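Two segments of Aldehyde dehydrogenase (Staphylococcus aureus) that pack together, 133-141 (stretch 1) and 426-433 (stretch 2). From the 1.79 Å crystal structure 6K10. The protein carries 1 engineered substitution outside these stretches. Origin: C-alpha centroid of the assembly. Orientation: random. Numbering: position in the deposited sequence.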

# COMPACT_ATOMS: atom_id res chain seq x y z
N ILE A 133 -0.62 6.94 16.72
CA ILE A 133 -0.19 5.74 17.43
C ILE A 133 0.61 4.84 16.50
O ILE A 133 1.69 4.35 16.84
CB ILE A 133 -1.40 5.00 18.02
CG1 ILE A 133 -2.08 5.85 19.09
CG2 ILE A 133 -0.97 3.68 18.61
CD1 ILE A 133 -3.49 5.40 19.40
N GLY A 134 0.08 4.61 15.29
CA GLY A 134 0.80 3.80 14.32
C GLY A 134 2.14 4.41 13.95
O GLY A 134 3.16 3.71 13.89
N ALA A 135 2.16 5.72 13.70
CA ALA A 135 3.41 6.39 13.35
C ALA A 135 4.42 6.29 14.48
O ALA A 135 5.61 6.01 14.24
CB ALA A 135 3.14 7.85 13.00
N ILE A 136 3.98 6.51 15.72
CA ILE A 136 4.87 6.39 16.87
C ILE A 136 5.40 4.97 16.99
O ILE A 136 6.62 4.74 17.07
CB ILE A 136 4.16 6.82 18.16
CG1 ILE A 136 3.94 8.33 18.19
CG2 ILE A 136 4.95 6.37 19.38
CD1 ILE A 136 3.08 8.79 19.36
N ALA A 137 4.49 3.99 17.00
CA ALA A 137 4.88 2.60 17.21
C ALA A 137 5.80 2.10 16.10
O ALA A 137 6.65 1.24 16.34
CB ALA A 137 3.64 1.72 17.31
N ALA A 138 5.64 2.62 14.88
CA ALA A 138 6.49 2.21 13.78
C ALA A 138 7.85 2.90 13.79
O ALA A 138 8.72 2.53 12.99
CB ALA A 138 5.78 2.48 12.44
N GLY A 139 8.05 3.89 14.65
CA GLY A 139 9.36 4.51 14.80
C GLY A 139 9.58 5.77 14.01
O GLY A 139 10.74 6.09 13.69
N ASN A 140 8.53 6.50 13.68
CA ASN A 140 8.64 7.70 12.86
C ASN A 140 8.63 8.95 13.74
O ASN A 140 8.29 8.92 14.92
CB ASN A 140 7.49 7.77 11.85
CG ASN A 140 7.46 6.56 10.93
OD1 ASN A 140 8.08 6.55 9.87
ND2 ASN A 140 6.73 5.53 11.34
N THR A 141 9.04 10.07 13.14
CA THR A 141 8.67 11.38 13.62
C THR A 141 7.44 11.84 12.84
O THR A 141 7.12 11.29 11.79
CB THR A 141 9.81 12.39 13.47
OG1 THR A 141 10.02 12.67 12.08
CG2 THR A 141 11.09 11.85 14.08
N TYR A 426 -2.70 -2.57 11.66
CA TYR A 426 -2.66 -1.95 10.34
C TYR A 426 -2.20 -0.50 10.42
O TYR A 426 -1.59 0.01 9.46
CB TYR A 426 -4.03 -2.04 9.67
CG TYR A 426 -4.49 -3.47 9.46
CD1 TYR A 426 -4.05 -4.21 8.38
CD2 TYR A 426 -5.35 -4.08 10.36
CE1 TYR A 426 -4.46 -5.52 8.18
CE2 TYR A 426 -5.77 -5.38 10.18
CZ TYR A 426 -5.32 -6.10 9.09
OH TYR A 426 -5.73 -7.40 8.91
N SER A 427 -2.47 0.18 11.54
CA SER A 427 -1.90 1.51 11.74
C SER A 427 -0.38 1.44 11.79
O SER A 427 0.30 2.28 11.18
CB SER A 427 -2.45 2.12 13.03
OG SER A 427 -3.84 2.38 12.92
N PHE A 428 0.16 0.45 12.49
CA PHE A 428 1.60 0.23 12.51
C PHE A 428 2.12 -0.13 11.12
O PHE A 428 3.11 0.45 10.64
CB PHE A 428 1.94 -0.87 13.53
CG PHE A 428 3.34 -1.42 13.41
CD1 PHE A 428 4.37 -0.86 14.14
CD2 PHE A 428 3.61 -2.52 12.61
CE1 PHE A 428 5.65 -1.37 14.05
CE2 PHE A 428 4.89 -3.02 12.52
CZ PHE A 428 5.91 -2.45 13.24
N ASP A 429 1.47 -1.09 10.46
CA ASP A 429 1.89 -1.50 9.12
C ASP A 429 1.95 -0.32 8.16
O ASP A 429 2.87 -0.22 7.34
CB ASP A 429 0.93 -2.56 8.57
CG ASP A 429 0.95 -3.85 9.36
OD1 ASP A 429 1.90 -4.07 10.15
OD2 ASP A 429 0.02 -4.67 9.21
N THR A 430 0.97 0.58 8.24
CA THR A 430 0.88 1.69 7.29
C THR A 430 2.13 2.56 7.33
O THR A 430 2.61 3.02 6.29
CB THR A 430 -0.38 2.52 7.57
OG1 THR A 430 -1.53 1.76 7.21
CG2 THR A 430 -0.37 3.83 6.79
N PHE A 431 2.69 2.79 8.53
CA PHE A 431 3.88 3.61 8.69
C PHE A 431 5.15 2.78 8.80
O PHE A 431 6.16 3.26 9.33
CB PHE A 431 3.72 4.52 9.91
CG PHE A 431 2.58 5.49 9.79
CD1 PHE A 431 2.73 6.66 9.06
CD2 PHE A 431 1.37 5.25 10.41
CE1 PHE A 431 1.69 7.56 8.94
CE2 PHE A 431 0.32 6.15 10.29
CZ PHE A 431 0.48 7.31 9.56
N THR A 432 5.13 1.55 8.30
CA THR A 432 6.26 0.64 8.37
C THR A 432 6.65 0.20 6.97
O THR A 432 5.79 -0.19 6.17
CB THR A 432 5.92 -0.59 9.23
OG1 THR A 432 5.79 -0.19 10.60
CG2 THR A 432 7.00 -1.66 9.11
N HIS A 433 7.94 0.26 6.66
CA HIS A 433 8.46 -0.43 5.49
C HIS A 433 8.98 -1.79 5.92
O HIS A 433 9.80 -1.90 6.83
CB HIS A 433 9.59 0.34 4.82
CG HIS A 433 10.30 -0.46 3.77
ND1 HIS A 433 11.66 -0.67 3.78
CD2 HIS A 433 9.82 -1.13 2.70
CE1 HIS A 433 11.99 -1.43 2.75
NE2 HIS A 433 10.89 -1.72 2.08
O HOH W 1 8.36 0.13 11.73

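Where two helices approach closely, the residue at the crossing is usually small, and larger side chains are placed to flank it. These two segments of an aldehyde dehydrogenase illustrate the principle. Helix 133-138 and helix 426-430 cross at -63° with their axes 7.3 Å apart at closest approach, and the closest CA atoms are those of Gly134 and Phe428, 4.1 Å apart. Gly134 makes this possible. Its CA lies 3.5 Å from Ser427 O in a CA-H...O contact, and a CB on this residue would stand only 2.3 Å from the same oxygen, a plain clash.

Two phenylalanines build the walls around this crossing by different conformations. The CA-to-CB bond of Phe428 points sideways, yet its t rotamer (chi1 166°) brings the ring nearer to stretch 1. There its CD1 packs 4.0 Å from Ala138 CB and 4.2 Å from Ala137 CB, while Ala137 O approaches the ring edge, 3.6 Å from CE1. Phe431, the first residue to leave helical geometry, already points toward the partner. With chi1 in m (-63°) and chi2 at -80°, it lays one ring face beneath Ala135: the methyl CB sits 4.0 Å from the ring centroid and 8° off the normal, a nearly ideal CH-pi contact. Phe431 CD2 comes within 3.4 Å of Ala135 N and 3.7 Å of Gly134 C, where a CB on Gly134 would be a tight 3.4 Å from CD2.

Ala138 CB fits between the two aromatic residues, also reaching 3.8 Å from Phe431 CB. Just beyond it the chain turns in a Schellman motif. Gly139 adopts positive phi (96°), where a CB would be jammed against the preceding carbonyl oxygen; here glycine answers to its own backbone rather than to the neighbouring stretch.

The turn delivers Asn140 to the interface. In its m rotamer (chi1 -59°, chi2 -89°), the amide ND2 uses its two hydrogens on two carbonyls, donating to Ala135 O at 3.1 Å within its own stretch and to Phe431 O at 3.1 Å across the contact, both at 165°. One side chain thus ties the last turn of the first helix to the residue that follows the second, while OD1 is satisfied elsewhere in the structure.

Thr432 shows the same economy. Its m rotamer (-69°) turns OG1 back to donate to Phe428 O at 2.8 Å, leaving the oxygen free to accept from a water 2.8 Å away. That water also donates to Ala138 O at 2.7 Å, bridging the stretches.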